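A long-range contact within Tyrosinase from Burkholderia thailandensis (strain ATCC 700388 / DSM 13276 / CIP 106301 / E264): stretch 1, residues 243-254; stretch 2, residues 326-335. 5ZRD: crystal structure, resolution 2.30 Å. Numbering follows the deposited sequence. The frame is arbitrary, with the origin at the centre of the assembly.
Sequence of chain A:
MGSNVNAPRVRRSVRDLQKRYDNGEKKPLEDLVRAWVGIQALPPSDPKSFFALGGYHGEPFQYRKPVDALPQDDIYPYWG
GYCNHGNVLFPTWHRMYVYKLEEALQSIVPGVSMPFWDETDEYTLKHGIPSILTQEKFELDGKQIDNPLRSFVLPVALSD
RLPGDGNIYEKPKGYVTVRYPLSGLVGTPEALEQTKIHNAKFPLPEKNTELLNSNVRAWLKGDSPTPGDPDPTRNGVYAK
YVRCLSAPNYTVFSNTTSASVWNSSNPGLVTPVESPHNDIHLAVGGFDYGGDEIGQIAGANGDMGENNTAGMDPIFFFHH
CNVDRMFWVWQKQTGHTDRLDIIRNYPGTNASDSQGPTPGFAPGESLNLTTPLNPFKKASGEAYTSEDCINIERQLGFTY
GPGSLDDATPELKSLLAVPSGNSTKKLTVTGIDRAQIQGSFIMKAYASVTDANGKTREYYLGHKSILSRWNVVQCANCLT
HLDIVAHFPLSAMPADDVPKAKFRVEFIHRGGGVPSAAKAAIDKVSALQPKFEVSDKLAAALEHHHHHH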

ATOM      1  N   ARG A 243      -1.421   2.903  46.905  1.00 35.00           N
ATOM      2  CA  ARG A 243      -0.686   1.704  46.403  1.00 36.12           C
ATOM      3  C   ARG A 243       0.471   2.094  45.469  1.00 34.92           C
ATOM      4  O   ARG A 243       1.556   1.475  45.528  1.00 35.95           O
ATOM      5  N   CYS A 244       0.237   3.039  44.542  1.00 31.82           N
ATOM      6  CA  CYS A 244       1.244   3.277  43.514  1.00 28.92           C
ATOM      7  C   CYS A 244       2.534   3.791  44.159  1.00 29.14           C
ATOM      8  O   CYS A 244       3.610   3.507  43.632  1.00 27.32           O
ATOM      9  N   LEU A 245       2.433   4.405  45.348  1.00 29.58           N
ATOM     10  CA  LEU A 245       3.596   4.991  46.023  1.00 31.76           C
ATOM     11  C   LEU A 245       4.520   3.887  46.541  1.00 32.46           C
ATOM     12  O   LEU A 245       5.685   4.159  46.825  1.00 36.59           O
ATOM     13  N   SER A 246       4.039   2.661  46.577  1.00 32.87           N
ATOM     14  CA  SER A 246       4.844   1.506  47.008  1.00 36.20           C
ATOM     15  C   SER A 246       5.352   0.703  45.803  1.00 32.91           C
ATOM     16  O   SER A 246       5.905  -0.380  45.992  1.00 31.66           O
ATOM     17  N   ALA A 247       5.094   1.123  44.585  1.00 31.34           N
ATOM     18  CA  ALA A 247       5.557   0.284  43.473  1.00 33.25           C
ATOM     19  C   ALA A 247       7.080   0.134  43.584  1.00 32.07           C
ATOM     20  O   ALA A 247       7.742   1.091  43.856  1.00 32.07           O
ATOM     21  N   PRO A 248       7.605  -1.092  43.435  1.00 31.28           N
ATOM     22  CA  PRO A 248       8.991  -1.355  43.819  1.00 30.86           C
ATOM     23  C   PRO A 248      10.076  -0.833  42.871  1.00 33.25           C
ATOM     24  O   PRO A 248      11.230  -0.814  43.247  1.00 37.07           O
ATOM     25  N   ASN A 249       9.764  -0.504  41.634  1.00 34.97           N
ATOM     26  CA  ASN A 249      10.798   0.032  40.743  1.00 30.40           C
ATOM     27  C   ASN A 249      10.110   0.956  39.728  1.00 32.22           C
ATOM     28  O   ASN A 249       8.899   0.906  39.574  1.00 33.63           O
ATOM     29  N   TYR A 250      10.884   1.756  39.022  1.00 30.47           N
ATOM     30  CA  TYR A 250      10.370   2.740  38.109  1.00 30.73           C
ATOM     31  C   TYR A 250       9.655   2.056  36.931  1.00 29.91           C
ATOM     32  O   TYR A 250       8.612   2.504  36.498  1.00 28.49           O
ATOM     33  N   THR A 251      10.195   0.979  36.417  1.00 30.10           N
ATOM     34  CA  THR A 251       9.538   0.335  35.275  1.00 30.96           C
ATOM     35  C   THR A 251       8.059   0.049  35.599  1.00 30.45           C
ATOM     36  O   THR A 251       7.193   0.439  34.816  1.00 29.74           O
ATOM     37  N   VAL A 252       7.742  -0.543  36.750  1.00 28.50           N
ATOM     38  CA  VAL A 252       6.387  -0.982  36.970  1.00 29.53           C
ATOM     39  C   VAL A 252       5.580   0.129  37.633  1.00 30.53           C
ATOM     40  O   VAL A 252       4.343   0.096  37.585  1.00 27.27           O
ATOM     41  N   PHE A 253       6.282   1.117  38.209  1.00 29.26           N
ATOM     42  CA  PHE A 253       5.626   2.308  38.664  1.00 26.74           C
ATOM     43  C   PHE A 253       5.062   3.084  37.469  1.00 27.90           C
ATOM     44  O   PHE A 253       4.005   3.713  37.577  1.00 26.39           O
ATOM     45  N   SER A 254       5.776   3.033  36.346  1.00 28.45           N
ATOM     46  CA  SER A 254       5.572   3.982  35.282  1.00 26.81           C
ATOM     47  C   SER A 254       4.281   3.716  34.502  1.00 28.75           C
ATOM     48  O   SER A 254       3.748   4.662  33.981  1.00 28.88           O
ATOM     49  N   MET A 326       2.660  13.065  42.408  1.00 34.43           N
ATOM     50  CA  MET A 326       2.707  11.664  42.903  1.00 31.54           C
ATOM     51  C   MET A 326       3.992  10.994  42.390  1.00 27.67           C
ATOM     52  O   MET A 326       4.667  10.295  43.122  1.00 27.48           O
ATOM     53  N   PHE A 327       4.327  11.224  41.142  1.00 25.89           N
ATOM     54  CA  PHE A 327       5.595  10.743  40.596  1.00 27.34           C
ATOM     55  C   PHE A 327       6.759  11.267  41.451  1.00 30.54           C
ATOM     56  O   PHE A 327       7.682  10.529  41.763  1.00 33.82           O
ATOM     57  N   TRP A 328       6.698  12.525  41.868  1.00 31.57           N
ATOM     58  CA  TRP A 328       7.790  13.150  42.638  1.00 34.60           C
ATOM     59  C   TRP A 328       7.827  12.591  44.075  1.00 32.40           C
ATOM     60  O   TRP A 328       8.906  12.338  44.616  1.00 31.56           O
ATOM     61  N   VAL A 329       6.653  12.373  44.664  1.00 28.78           N
ATOM     62  CA  VAL A 329       6.571  11.730  45.962  1.00 30.28           C
ATOM     63  C   VAL A 329       7.153  10.315  45.913  1.00 29.69           C
ATOM     64  O   VAL A 329       7.824   9.939  46.830  1.00 29.34           O
ATOM     65  N   TRP A 330       6.895   9.551  44.853  1.00 30.65           N
ATOM     66  CA  TRP A 330       7.391   8.219  44.743  1.00 28.84           C
ATOM     67  C   TRP A 330       8.913   8.288  44.622  1.00 30.06           C
ATOM     68  O   TRP A 330       9.602   7.433  45.165  1.00 26.71           O
ATOM     69  N   GLN A 331       9.399   9.266  43.865  1.00 32.33           N
ATOM     70  CA  GLN A 331      10.868   9.441  43.677  1.00 32.65           C
ATOM     71  C   GLN A 331      11.494   9.692  45.042  1.00 33.92           C
ATOM     72  O   GLN A 331      12.461   9.054  45.360  1.00 29.08           O
ATOM     73  N   LYS A 332      10.839  10.507  45.868  1.00 38.51           N
ATOM     74  CA  LYS A 332      11.372  10.875  47.213  1.00 38.95           C
ATOM     75  C   LYS A 332      11.308   9.682  48.176  1.00 40.46           C
ATOM     76  O   LYS A 332      12.294   9.379  48.832  1.00 37.55           O
ATOM     77  N   GLN A 333      10.135   9.033  48.269  1.00 38.89           N
ATOM     78  CA  GLN A 333       9.925   7.945  49.202  1.00 33.23           C
ATOM     79  C   GLN A 333      10.756   6.727  48.775  1.00 32.50           C
ATOM     80  O   GLN A 333      10.947   5.876  49.607  1.00 33.66           O
ATOM     81  N   THR A 334      11.257   6.601  47.541  1.00 29.57           N
ATOM     82  CA  THR A 334      11.891   5.339  47.155  1.00 32.06           C
ATOM     83  C   THR A 334      13.352   5.539  46.741  1.00 30.40           C
ATOM     84  O   THR A 334      13.974   4.580  46.324  1.00 30.36           O
ATOM     85  N   GLY A 335      13.864   6.761  46.768  1.00 32.85           N
ATOM     86  CA  GLY A 335      15.272   6.999  46.494  1.00 33.89           C
ATOM     87  C   GLY A 335      15.557   7.281  45.041  1.00 33.34           C
ATOM     88  O   GLY A 335      16.711   7.108  44.623  1.00 34.61           O
TER

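Side-chain packing between residues 243-254 and the helical stretch of residues 326-335, centred on Trp 330, whose CA-to-CB bond points toward stretch 1 (chi1 t, chi2 89°). Arg 243 makes no contact; the CA-to-CB bond of Cys 244 (chi1 p) points sideways, and its carbonyl O sits 3.7 Å from Trp 330 CD1. Leu 245 (m, t) starts sideways, but its end reaches the helix: CD2 lies 3.9 Å from Val 329 CG1, 4.3 Å from Met 326 SD and 4.2 Å from Trp 330 CB, packing against these apolar side chains. Water 1 links the two stretches, its O 2.6 Å from Leu 245 O and 2.7 Å from Gln 333 OE1, donating to both. The CA-to-CB bond of Ser 246 points away. Trp 330 NE1 donates to Ala 247 O, N to O 2.9 Å, N-H...O angle 172°, a nearly linear bond that satisfies the buried donor at the ring edge. The CA-to-CB bond of Asn 249 (chi1 p) points away, and the side chain caps its own helix, OD1 accepting from Val 252 N at 3.0 Å. Tyr 250 (t) places CB 3.7 Å from Trp 330 CH2 and CE1 3.8 Å from Phe 327 CE1; its OH is hydrogen-bonded elsewhere in the structure. Phe 253 (t), its CA-to-CB bond pointing toward the helix, stacks face-to-face on the Trp 330 five-membered ring, planes 11° apart, while its CE2 meets Phe 327 CD1 at 3.7 Å.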

ATOM      1  CB  ARG A 243      -1.590   0.766  45.593  1.00 43.63           C
ATOM      2  CG  ARG A 243      -2.249  -0.347  46.386  1.00 58.08           C
ATOM      3  CD  ARG A 243      -2.186  -1.700  45.697  1.00 63.51           C
ATOM      4  NE  ARG A 243      -2.974  -2.637  46.487  1.00 77.34           N
ATOM      5  CZ  ARG A 243      -2.516  -3.337  47.528  1.00 82.18           C
ATOM      6  NH1 ARG A 243      -1.213  -3.449  47.733  1.00 70.86           N
ATOM      7  NH2 ARG A 243      -3.371  -3.924  48.355  1.00 79.78           N
ATOM      8  CB  CYS A 244       0.740   4.188  42.402  1.00 32.99           C
ATOM      9  SG  CYS A 244       0.756   5.966  42.749  1.00 31.22           S
ATOM     10  CB  LEU A 245       3.147   5.921  47.159  1.00 29.36           C
ATOM     11  CG  LEU A 245       2.420   7.191  46.708  1.00 31.00           C
ATOM     12  CD1 LEU A 245       2.106   8.093  47.888  1.00 30.94           C
ATOM     13  CD2 LEU A 245       3.229   7.963  45.685  1.00 32.34           C
ATOM     14  CB  SER A 246       4.045   0.585  47.925  1.00 36.49           C
ATOM     15  OG  SER A 246       3.799   1.186  49.192  1.00 45.50           O
ATOM     16  CB  ALA A 247       5.137   0.858  42.145  1.00 32.32           C
ATOM     17  CB  PRO A 248       9.107  -2.894  43.840  1.00 29.80           C
ATOM     18  CG  PRO A 248       8.054  -3.362  42.846  1.00 28.85           C
ATOM     19  CD  PRO A 248       6.919  -2.361  43.039  1.00 30.11           C
ATOM     20  CB  ASN A 249      11.599  -1.092  40.076  1.00 30.51           C
ATOM     21  CG  ASN A 249      10.763  -1.997  39.186  1.00 36.13           C
ATOM     22  OD1 ASN A 249      10.234  -1.568  38.158  1.00 32.95           O
ATOM     23  ND2 ASN A 249      10.669  -3.271  39.545  1.00 37.77           N
ATOM     24  CB  TYR A 250      11.464   3.671  37.580  1.00 25.74           C
ATOM     25  CG  TYR A 250      10.909   4.610  36.546  1.00 25.96           C
ATOM     26  CD1 TYR A 250      10.079   5.653  36.908  1.00 27.69           C
ATOM     27  CD2 TYR A 250      11.113   4.392  35.193  1.00 28.41           C
ATOM     28  CE1 TYR A 250       9.476   6.475  35.962  1.00 27.71           C
ATOM     29  CE2 TYR A 250      10.517   5.196  34.233  1.00 29.10           C
ATOM     30  CZ  TYR A 250       9.698   6.243  34.619  1.00 27.52           C
ATOM     31  OH  TYR A 250       9.135   7.038  33.669  1.00 27.29           O
ATOM     32  CB  THR A 251      10.312  -0.891  34.789  1.00 30.20           C
ATOM     33  OG1 THR A 251      11.641  -0.478  34.455  1.00 33.69           O
ATOM     34  CG2 THR A 251       9.678  -1.521  33.570  1.00 29.69           C
ATOM     35  CB  VAL A 252       6.332  -2.290  37.767  1.00 31.15           C
ATOM     36  CG1 VAL A 252       7.094  -3.366  37.027  1.00 31.64           C
ATOM     37  CG2 VAL A 252       6.815  -2.149  39.203  1.00 29.95           C
ATOM     38  CB  PHE A 253       6.567   3.225  39.450  1.00 26.72           C
ATOM     39  CG  PHE A 253       5.972   4.553  39.850  1.00 22.16           C
ATOM     40  CD1 PHE A 253       5.045   4.625  40.871  1.00 22.00           C
ATOM     41  CD2 PHE A 253       6.267   5.707  39.147  1.00 22.88           C
ATOM     42  CE1 PHE A 253       4.487   5.842  41.240  1.00 24.23           C
ATOM     43  CE2 PHE A 253       5.699   6.929  39.489  1.00 23.40           C
ATOM     44  CZ  PHE A 253       4.811   6.997  40.543  1.00 24.41           C
ATOM     45  CB  SER A 254       6.743   4.013  34.347  1.00 24.82           C
ATOM     46  OG  SER A 254       6.792   2.826  33.574  1.00 25.61           O
ATOM     47  CB  MET A 326       1.473  10.879  42.451  1.00 30.22           C
ATOM     48  CG  MET A 326       0.177  11.343  43.099  1.00 31.44           C
ATOM     49  SD  MET A 326       0.035  10.775  44.821  1.00 35.87           S
ATOM     50  CE  MET A 326       0.689  12.173  45.705  1.00 41.34           C
ATOM     51  CB  PHE A 327       5.691  11.168  39.133  1.00 26.57           C
ATOM     52  CG  PHE A 327       6.966  10.838  38.415  1.00 25.39           C
ATOM     53  CD1 PHE A 327       7.843   9.867  38.877  1.00 28.41           C
ATOM     54  CD2 PHE A 327       7.295  11.516  37.262  1.00 28.18           C
ATOM     55  CE1 PHE A 327       9.010   9.566  38.183  1.00 26.44           C
ATOM     56  CE2 PHE A 327       8.455  11.202  36.550  1.00 30.32           C
ATOM     57  CZ  PHE A 327       9.294  10.208  37.005  1.00 28.27           C
ATOM     58  CB  TRP A 328       7.648  14.687  42.620  1.00 30.67           C
ATOM     59  CG  TRP A 328       8.690  15.400  43.423  1.00 30.28           C
ATOM     60  CD1 TRP A 328       8.488  16.122  44.561  1.00 30.20           C
ATOM     61  CD2 TRP A 328      10.109  15.426  43.177  1.00 29.66           C
ATOM     62  NE1 TRP A 328       9.682  16.587  45.040  1.00 30.67           N
ATOM     63  CE2 TRP A 328      10.691  16.192  44.209  1.00 29.18           C
ATOM     64  CE3 TRP A 328      10.942  14.868  42.210  1.00 29.42           C
ATOM     65  CZ2 TRP A 328      12.055  16.444  44.277  1.00 27.22           C
ATOM     66  CZ3 TRP A 328      12.296  15.118  42.275  1.00 30.62           C
ATOM     67  CH2 TRP A 328      12.841  15.905  43.291  1.00 27.71           C
ATOM     68  CB  VAL A 329       5.132  11.671  46.494  1.00 33.11           C
ATOM     69  CG1 VAL A 329       5.033  10.743  47.694  1.00 35.23           C
ATOM     70  CG2 VAL A 329       4.619  13.052  46.855  1.00 31.28           C
ATOM     71  CB  TRP A 330       6.768   7.478  43.546  1.00 30.38           C
ATOM     72  CG  TRP A 330       7.374   6.130  43.275  1.00 28.12           C
ATOM     73  CD1 TRP A 330       6.994   4.936  43.808  1.00 27.53           C
ATOM     74  CD2 TRP A 330       8.504   5.846  42.432  1.00 27.74           C
ATOM     75  NE1 TRP A 330       7.791   3.930  43.338  1.00 28.69           N
ATOM     76  CE2 TRP A 330       8.722   4.459  42.486  1.00 26.99           C
ATOM     77  CE3 TRP A 330       9.365   6.631  41.659  1.00 29.47           C
ATOM     78  CZ2 TRP A 330       9.771   3.852  41.811  1.00 27.80           C
ATOM     79  CZ3 TRP A 330      10.381   6.026  40.952  1.00 27.71           C
ATOM     80  CH2 TRP A 330      10.598   4.655  41.054  1.00 29.07           C
ATOM     81  CB  GLN A 331      11.210  10.592  42.747  1.00 29.58           C
ATOM     82  CG  GLN A 331      11.006  10.246  41.285  1.00 30.04           C
ATOM     83  CD  GLN A 331      11.258  11.404  40.344  1.00 29.72           C
ATOM     84  OE1 GLN A 331      10.367  12.214  40.089  1.00 29.19           O
ATOM     85  NE2 GLN A 331      12.459  11.455  39.773  1.00 25.54           N
ATOM     86  CB  LYS A 332      10.574  12.025  47.837  1.00 42.50           C
ATOM     87  CG  LYS A 332      10.715  13.392  47.172  1.00 45.51           C
ATOM     88  CD  LYS A 332      10.971  14.554  48.148  1.00 51.26           C
ATOM     89  CE  LYS A 332       9.773  15.032  48.954  1.00 58.76           C
ATOM     90  NZ  LYS A 332       8.478  14.916  48.223  1.00 60.13           N
ATOM     91  CB  GLN A 333       8.458   7.521  49.319  1.00 34.57           C
ATOM     92  CG  GLN A 333       7.529   8.550  49.968  1.00 35.87           C
ATOM     93  CD  GLN A 333       6.137   7.997  50.210  1.00 36.53           C
ATOM     94  OE1 GLN A 333       5.877   6.830  49.943  1.00 37.06           O
ATOM     95  NE2 GLN A 333       5.227   8.810  50.745  1.00 32.68           N
ATOM     96  CB  THR A 334      11.192   4.599  45.990  1.00 33.95           C
ATOM     97  OG1 THR A 334      11.312   5.353  44.776  1.00 30.03           O
ATOM     98  CG2 THR A 334       9.743   4.260  46.271  1.00 32.25           C
TER
HETATM   99  O   HOH W   1       6.885   4.412  49.135  1.00 39.13           O